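Local atomic coordinates of nucleosome assembly protein (Plasmodium falciparum, PDB entry 5X7V), a protein that probably acts as a histone chaperone of the NAP family, binding histones and assisting nucleosome assembly in the parasite. Residues 71-81 with 93-104. Sequence-based numbering, arbitrary orientation.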
ATOM      1  N   ASP A  71      -2.041 -30.561   7.732  1.00 53.14           N
ATOM      2  CA  ASP A  71      -1.707 -31.889   7.195  1.00 54.89           C
ATOM      3  C   ASP A  71      -1.376 -31.846   5.716  1.00 51.80           C
ATOM      4  O   ASP A  71      -0.426 -32.481   5.275  1.00 52.06           O
ATOM      5  CB  ASP A  71      -2.849 -32.889   7.431  1.00 62.19           C
ATOM      6  CG  ASP A  71      -2.808 -33.506   8.814  1.00 68.65           C
ATOM      7  OD1 ASP A  71      -1.677 -33.793   9.283  1.00 65.97           O
ATOM      8  OD2 ASP A  71      -3.894 -33.693   9.427  1.00 71.02           O
ATOM      9  N   ILE A  72      -2.164 -31.088   4.962  1.00 53.38           N
ATOM     10  CA  ILE A  72      -1.914 -30.867   3.540  1.00 53.61           C
ATOM     11  C   ILE A  72      -0.777 -29.853   3.331  1.00 54.27           C
ATOM     12  O   ILE A  72       0.197 -30.135   2.639  1.00 49.82           O
ATOM     13  CB  ILE A  72      -3.193 -30.372   2.815  1.00 56.06           C
ATOM     14  CG1 ILE A  72      -4.335 -31.397   2.932  1.00 49.82           C
ATOM     15  CG2 ILE A  72      -2.900 -30.134   1.346  1.00 53.30           C
ATOM     16  CD1 ILE A  72      -5.350 -31.100   3.990  1.00 52.95           C
ATOM     17  N   LEU A  73      -0.890 -28.695   3.976  1.00 52.53           N
ATOM     18  CA  LEU A  73       0.137 -27.657   3.889  1.00 52.59           C
ATOM     19  C   LEU A  73       1.541 -28.160   4.192  1.00 53.29           C
ATOM     20  O   LEU A  73       2.519 -27.618   3.668  1.00 54.50           O
ATOM     21  CB  LEU A  73      -0.179 -26.479   4.825  1.00 57.36           C
ATOM     22  CG  LEU A  73      -1.289 -25.482   4.438  1.00 53.75           C
ATOM     23  CD1 LEU A  73      -1.409 -24.369   5.471  1.00 54.54           C
ATOM     24  CD2 LEU A  73      -1.104 -24.912   3.056  1.00 49.82           C
ATOM     25  N   ASN A  74       1.647 -29.189   5.027  1.00 52.28           N
ATOM     26  CA  ASN A  74       2.944 -29.801   5.336  1.00 53.00           C
ATOM     27  C   ASN A  74       3.634 -30.452   4.138  1.00 52.28           C
ATOM     28  O   ASN A  74       4.755 -30.936   4.245  1.00 49.82           O
ATOM     29  CB  ASN A  74       2.773 -30.829   6.443  1.00 55.49           C
ATOM     30  CG  ASN A  74       3.074 -30.260   7.815  1.00 54.39           C
ATOM     31  OD1 ASN A  74       3.902 -29.352   7.949  1.00 53.01           O
ATOM     32  ND2 ASN A  74       2.419 -30.803   8.845  1.00 53.33           N
ATOM     33  N   HIS A  75       2.937 -30.466   3.002  1.00 57.32           N
ATOM     34  CA  HIS A  75       3.454 -31.003   1.741  1.00 53.10           C
ATOM     35  C   HIS A  75       3.399 -29.926   0.656  1.00 53.17           C
ATOM     36  O   HIS A  75       3.498 -30.209  -0.527  1.00 49.82           O
ATOM     37  CB  HIS A  75       2.665 -32.248   1.317  1.00 51.32           C
ATOM     38  CG  HIS A  75       2.531 -33.268   2.407  1.00 51.74           C
ATOM     39  ND1 HIS A  75       3.489 -34.223   2.660  1.00 53.56           N
ATOM     40  CD2 HIS A  75       1.568 -33.444   3.341  1.00 51.66           C
ATOM     41  CE1 HIS A  75       3.112 -34.963   3.691  1.00 51.21           C
ATOM     42  NE2 HIS A  75       1.952 -34.508   4.123  1.00 49.82           N
ATOM     43  N   LEU A  76       3.224 -28.682   1.077  1.00 56.34           N
ATOM     44  CA  LEU A  76       3.362 -27.559   0.163  1.00 52.22           C
ATOM     45  C   LEU A  76       4.863 -27.389  -0.080  1.00 56.61           C
ATOM     46  O   LEU A  76       5.580 -26.839   0.759  1.00 49.82           O
ATOM     47  CB  LEU A  76       2.717 -26.283   0.737  1.00 51.62           C
ATOM     48  CG  LEU A  76       2.636 -25.048  -0.172  1.00 51.67           C
ATOM     49  CD1 LEU A  76       2.025 -25.454  -1.469  1.00 52.91           C
ATOM     50  CD2 LEU A  76       1.822 -23.897   0.414  1.00 49.82           C
ATOM     51  N   VAL A  77       5.339 -27.898  -1.216  1.00 56.88           N
ATOM     52  CA  VAL A  77       6.751 -27.848  -1.533  1.00 51.52           C
ATOM     53  C   VAL A  77       7.093 -26.495  -2.168  1.00 51.72           C
ATOM     54  O   VAL A  77       8.251 -26.081  -2.143  1.00 52.81           O
ATOM     55  CB  VAL A  77       7.190 -29.003  -2.500  1.00 51.21           C
ATOM     56  CG1 VAL A  77       6.892 -30.354  -1.930  1.00 50.28           C
ATOM     57  CG2 VAL A  77       6.529 -28.876  -3.838  1.00 53.95           C
ATOM     58  N   LYS A  78       6.096 -25.804  -2.722  1.00 49.82           N
ATOM     59  CA  LYS A  78       6.353 -24.599  -3.519  1.00 51.61           C
ATOM     60  C   LYS A  78       5.179 -23.632  -3.576  1.00 53.03           C
ATOM     61  O   LYS A  78       4.041 -24.023  -3.880  1.00 51.50           O
ATOM     62  CB  LYS A  78       6.729 -24.988  -4.951  1.00 51.85           C
ATOM     63  CG  LYS A  78       7.629 -24.007  -5.669  1.00 51.44           C
ATOM     64  CD  LYS A  78       8.633 -24.747  -6.543  1.00 52.03           C
ATOM     65  CE  LYS A  78       9.378 -23.802  -7.441  1.00 52.13           C
ATOM     66  NZ  LYS A  78       8.423 -22.884  -8.045  1.00 51.01           N
ATOM     67  N   LEU A  79       5.471 -22.362  -3.313  1.00 49.82           N
ATOM     68  CA  LEU A  79       4.473 -21.306  -3.397  1.00 52.87           C
ATOM     69  C   LEU A  79       5.052 -20.202  -4.251  1.00 52.21           C
ATOM     70  O   LEU A  79       6.185 -19.784  -4.020  1.00 55.51           O
ATOM     71  CB  LEU A  79       4.116 -20.787  -2.002  1.00 52.48           C
ATOM     72  CG  LEU A  79       2.849 -19.982  -1.710  1.00 51.27           C
ATOM     73  CD1 LEU A  79       2.709 -19.894  -0.206  1.00 49.82           C
ATOM     74  CD2 LEU A  79       2.911 -18.598  -2.317  1.00 49.82           C
ATOM     75  N   ASP A  80       4.313 -19.725  -5.244  1.00 52.20           N
ATOM     76  CA  ASP A  80       4.868 -18.651  -6.060  1.00 52.05           C
ATOM     77  C   ASP A  80       3.909 -17.565  -6.404  1.00 52.70           C
ATOM     78  O   ASP A  80       2.778 -17.800  -6.795  1.00 53.69           O
ATOM     79  CB  ASP A  80       5.476 -19.196  -7.340  1.00 51.99           C
ATOM     80  CG  ASP A  80       6.836 -19.792  -7.091  1.00 58.05           C
ATOM     81  OD1 ASP A  80       6.868 -20.935  -6.585  1.00 56.22           O
ATOM     82  OD2 ASP A  80       7.867 -19.108  -7.327  1.00 58.38           O
ATOM     83  N   LEU A  81       4.400 -16.350  -6.241  1.00 52.40           N
ATOM     84  CA  LEU A  81       3.684 -15.172  -6.637  1.00 52.62           C
ATOM     85  C   LEU A  81       4.235 -14.774  -7.986  1.00 52.22           C
ATOM     86  O   LEU A  81       5.448 -14.686  -8.157  1.00 51.40           O
ATOM     87  CB  LEU A  81       3.863 -14.070  -5.604  1.00 53.07           C
ATOM     88  CG  LEU A  81       3.147 -12.765  -5.875  1.00 62.96           C
ATOM     89  CD1 LEU A  81       1.667 -13.017  -5.925  1.00 74.53           C
ATOM     90  CD2 LEU A  81       3.481 -11.845  -4.756  1.00 74.53           C
ATOM     91  N   ILE A  93      -1.173 -16.729  -7.968  1.00 54.18           N
ATOM     92  CA  ILE A  93      -0.462 -17.498  -6.956  1.00 49.82           C
ATOM     93  C   ILE A  93      -0.634 -18.995  -7.209  1.00 53.55           C
ATOM     94  O   ILE A  93      -1.725 -19.460  -7.531  1.00 53.06           O
ATOM     95  CB  ILE A  93      -0.930 -17.144  -5.549  1.00 54.16           C
ATOM     96  CG1 ILE A  93      -0.618 -15.688  -5.229  1.00 53.53           C
ATOM     97  CG2 ILE A  93      -0.241 -17.991  -4.539  1.00 55.48           C
ATOM     98  CD1 ILE A  93      -1.151 -15.259  -3.893  1.00 49.82           C
ATOM     99  N   THR A  94       0.462 -19.732  -7.059  1.00 53.14           N
ATOM    100  CA  THR A  94       0.556 -21.120  -7.471  1.00 53.34           C
ATOM    101  C   THR A  94       1.078 -21.993  -6.321  1.00 52.76           C
ATOM    102  O   THR A  94       2.180 -21.792  -5.822  1.00 49.82           O
ATOM    103  CB  THR A  94       1.473 -21.239  -8.723  1.00 55.14           C
ATOM    104  OG1 THR A  94       0.932 -20.457  -9.794  1.00 53.25           O
ATOM    105  CG2 THR A  94       1.634 -22.681  -9.183  1.00 55.93           C
ATOM    106  N   PHE A  95       0.261 -22.955  -5.898  1.00 52.11           N
ATOM    107  CA  PHE A  95       0.632 -23.912  -4.846  1.00 53.30           C
ATOM    108  C   PHE A  95       1.027 -25.246  -5.471  1.00 53.88           C
ATOM    109  O   PHE A  95       0.235 -25.849  -6.176  1.00 51.90           O
ATOM    110  CB  PHE A  95      -0.527 -24.138  -3.862  1.00 53.59           C
ATOM    111  CG  PHE A  95      -0.845 -22.948  -2.993  1.00 52.73           C
ATOM    112  CD1 PHE A  95      -0.963 -21.679  -3.528  1.00 52.48           C
ATOM    113  CD2 PHE A  95      -1.076 -23.109  -1.640  1.00 55.15           C
ATOM    114  CE1 PHE A  95      -1.266 -20.614  -2.730  1.00 52.10           C
ATOM    115  CE2 PHE A  95      -1.380 -22.029  -0.839  1.00 52.06           C
ATOM    116  CZ  PHE A  95      -1.470 -20.786  -1.386  1.00 51.57           C
ATOM    117  N   ILE A  96       2.251 -25.702  -5.236  1.00 51.95           N
ATOM    118  CA  ILE A  96       2.638 -27.005  -5.761  1.00 54.17           C
ATOM    119  C   ILE A  96       2.861 -27.975  -4.604  1.00 53.27           C
ATOM    120  O   ILE A  96       3.661 -27.708  -3.707  1.00 52.93           O
ATOM    121  CB  ILE A  96       3.913 -26.943  -6.650  1.00 54.41           C
ATOM    122  CG1 ILE A  96       3.859 -25.743  -7.602  1.00 51.59           C
ATOM    123  CG2 ILE A  96       4.043 -28.210  -7.455  1.00 51.11           C
ATOM    124  CD1 ILE A  96       5.021 -25.647  -8.513  1.00 49.82           C
ATOM    125  N   PHE A  97       2.137 -29.093  -4.619  1.00 51.88           N
ATOM    126  CA  PHE A  97       2.202 -30.049  -3.530  1.00 51.75           C
ATOM    127  C   PHE A  97       2.967 -31.308  -3.892  1.00 49.82           C
ATOM    128  O   PHE A  97       2.783 -31.853  -4.965  1.00 52.05           O
ATOM    129  CB  PHE A  97       0.801 -30.428  -3.087  1.00 49.82           C
ATOM    130  CG  PHE A  97       0.079 -29.338  -2.355  1.00 53.85           C
ATOM    131  CD1 PHE A  97      -0.693 -28.418  -3.039  1.00 54.14           C
ATOM    132  CD2 PHE A  97       0.164 -29.239  -0.973  1.00 49.82           C
ATOM    133  CE1 PHE A  97      -1.368 -27.412  -2.352  1.00 52.83           C
ATOM    134  CE2 PHE A  97      -0.503 -28.239  -0.292  1.00 51.72           C
ATOM    135  CZ  PHE A  97      -1.272 -27.325  -0.977  1.00 52.09           C
ATOM    136  N   GLY A  98       3.835 -31.759  -2.988  1.00 52.46           N
ATOM    137  CA  GLY A  98       4.508 -33.033  -3.127  1.00 49.82           C
ATOM    138  C   GLY A  98       3.534 -34.191  -3.249  1.00 51.06           C
ATOM    139  O   GLY A  98       2.353 -34.076  -2.913  1.00 49.82           O
ATOM    140  N   GLU A  99       4.053 -35.314  -3.727  1.00 51.67           N
ATOM    141  CA  GLU A  99       3.297 -36.527  -4.011  1.00 49.82           C
ATOM    142  C   GLU A  99       2.398 -36.992  -2.869  1.00 52.52           C
ATOM    143  O   GLU A  99       1.287 -37.483  -3.100  1.00 52.72           O
ATOM    144  CB  GLU A  99       4.291 -37.637  -4.361  1.00 54.02           C
ATOM    145  CG  GLU A  99       3.738 -38.829  -5.110  1.00 59.39           C
ATOM    146  CD  GLU A  99       3.437 -38.510  -6.573  1.00 67.60           C
ATOM    147  OE1 GLU A  99       3.891 -37.436  -7.042  1.00 68.24           O
ATOM    148  OE2 GLU A  99       2.736 -39.325  -7.240  1.00 59.54           O
ATOM    149  N   LYS A 100       2.887 -36.854  -1.635  1.00 54.03           N
ATOM    150  CA  LYS A 100       2.197 -37.394  -0.462  1.00 49.82           C
ATOM    151  C   LYS A 100       0.867 -36.725  -0.238  1.00 52.38           C
ATOM    152  O   LYS A 100       0.036 -37.221   0.516  1.00 52.18           O
ATOM    153  CB  LYS A 100       3.033 -37.222   0.790  1.00 49.82           C
ATOM    154  CG  LYS A 100       4.307 -37.994   0.820  1.00 51.60           C
ATOM    155  CD  LYS A 100       4.998 -37.713   2.122  1.00 49.82           C
ATOM    156  CE  LYS A 100       6.275 -38.474   2.247  1.00 51.29           C
ATOM    157  NZ  LYS A 100       6.514 -38.809   3.694  1.00 56.74           N
ATOM    158  N   ALA A 101       0.684 -35.575  -0.875  1.00 54.63           N
ATOM    159  CA  ALA A 101      -0.547 -34.826  -0.756  1.00 52.23           C
ATOM    160  C   ALA A 101      -1.661 -35.517  -1.537  1.00 52.56           C
ATOM    161  O   ALA A 101      -2.830 -35.159  -1.424  1.00 52.00           O
ATOM    162  CB  ALA A 101      -0.346 -33.429  -1.236  1.00 52.27           C
ATOM    163  N   LYS A 102      -1.294 -36.524  -2.323  1.00 53.29           N
ATOM    164  CA  LYS A 102      -2.269 -37.299  -3.079  1.00 52.91           C
ATOM    165  C   LYS A 102      -3.139 -38.145  -2.149  1.00 56.42           C
ATOM    166  O   LYS A 102      -4.115 -38.750  -2.597  1.00 56.45           O
ATOM    167  CB  LYS A 102      -1.580 -38.206  -4.101  1.00 54.99           C
ATOM    168  CG  LYS A 102      -1.067 -37.523  -5.339  1.00 53.38           C
ATOM    169  CD  LYS A 102      -1.513 -38.260  -6.586  1.00 53.43           C
ATOM    170  CE  LYS A 102      -0.674 -37.891  -7.813  1.00 53.14           C
ATOM    171  NZ  LYS A 102       0.547 -38.759  -7.921  1.00 52.57           N
ATOM    172  N   GLU A 103      -2.777 -38.213  -0.867  1.00 52.72           N
ATOM    173  CA  GLU A 103      -3.638 -38.855   0.108  1.00 52.83           C
ATOM    174  C   GLU A 103      -4.923 -38.061   0.283  1.00 52.67           C
ATOM    175  O   GLU A 103      -5.969 -38.624   0.601  1.00 53.31           O
ATOM    176  CB  GLU A 103      -2.947 -38.995   1.459  1.00 52.25           C
ATOM    177  CG  GLU A 103      -3.764 -39.846   2.433  1.00 56.44           C
ATOM    178  CD  GLU A 103      -3.249 -39.853   3.858  1.00 57.65           C
ATOM    179  OE1 GLU A 103      -2.103 -40.287   4.109  1.00 56.94           O
ATOM    180  OE2 GLU A 103      -4.024 -39.429   4.741  1.00 66.85           O
ATOM    181  N   PHE A 104      -4.840 -36.748   0.067  1.00 56.59           N
ATOM    182  CA  PHE A 104      -5.923 -35.829   0.423  1.00 55.22           C
ATOM    183  C   PHE A 104      -6.651 -35.187  -0.759  1.00 54.70           C
ATOM    184  O   PHE A 104      -7.795 -34.740  -0.611  1.00 54.19           O
ATOM    185  CB  PHE A 104      -5.409 -34.690   1.311  1.00 51.28           C
ATOM    186  CG  PHE A 104      -4.538 -35.130   2.448  1.00 54.18           C
ATOM    187  CD1 PHE A 104      -3.157 -35.227   2.287  1.00 52.10           C
ATOM    188  CD2 PHE A 104      -5.088 -35.405   3.696  1.00 53.98           C
ATOM    189  CE1 PHE A 104      -2.354 -35.612   3.334  1.00 52.59           C
ATOM    190  CE2 PHE A 104      -4.281 -35.787   4.750  1.00 53.70           C
ATOM    191  CZ  PHE A 104      -2.911 -35.895   4.563  1.00 52.86           C
TER
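Strands 76-81 and 93-97 pair as the antiparallel beta hairpin that opens the four-stranded sheet of the NAP-family domain, directly after the short helix 68-73. Lys78 and Ile96 exchange backbone bonds, the one from Ile96 N to Lys78 O (2.8 Å) being nearly straight at 173°, and Asp80 and Thr94 form the next hydrogen-bonded pair. A classic beta bulge interrupts the register: Val77 N and Lys78 N both donate to Ile96 O, at 3.0 and 3.2 Å. Beyond it, Gly98 N reaches His75 O, carrying the pairing into the turn after the helix.

Leu76, Leu79, Leu81, Ile93, Phe95 and Phe97 share one face of the sheet. With its CG anti to the backbone N (chi1 -173°), Leu76 places CD1 over the face of Phe97, 3.9 Å from the centroid, and also against Phe95, while CD2 meets Phe95 CD2 at 3.6 Å. Leu79 CG sits loosely over one face of Phe95, toward the rim; that ring also packs edge-to-face with Phe161. Ile72 spans two aromatics as well, CG2 touching Phe97 CE2 and CG1 lying over the Phe104 face. The Lys100 side chain crosses that of His75 at about a right angle, its CB and CD against ND1 and CE1. Trp52 of helix 51-56 packs on Leu76 and Leu79, Ile176 of helix 172-180 on Leu79 and Ile93.

On the other face, the Lys78 and Ile96 side chains run alongside each other, CB against CB at 3.8 Å, and Lys78 NZ bonds Asp80 OD1 (2.9 Å) from above the carboxylate plane. Apolar packing and backbone bonds thus link the strands, the ion pair lies along strand 76-81, and Ile96 O takes both bulge amides through bent bonds (about 135°).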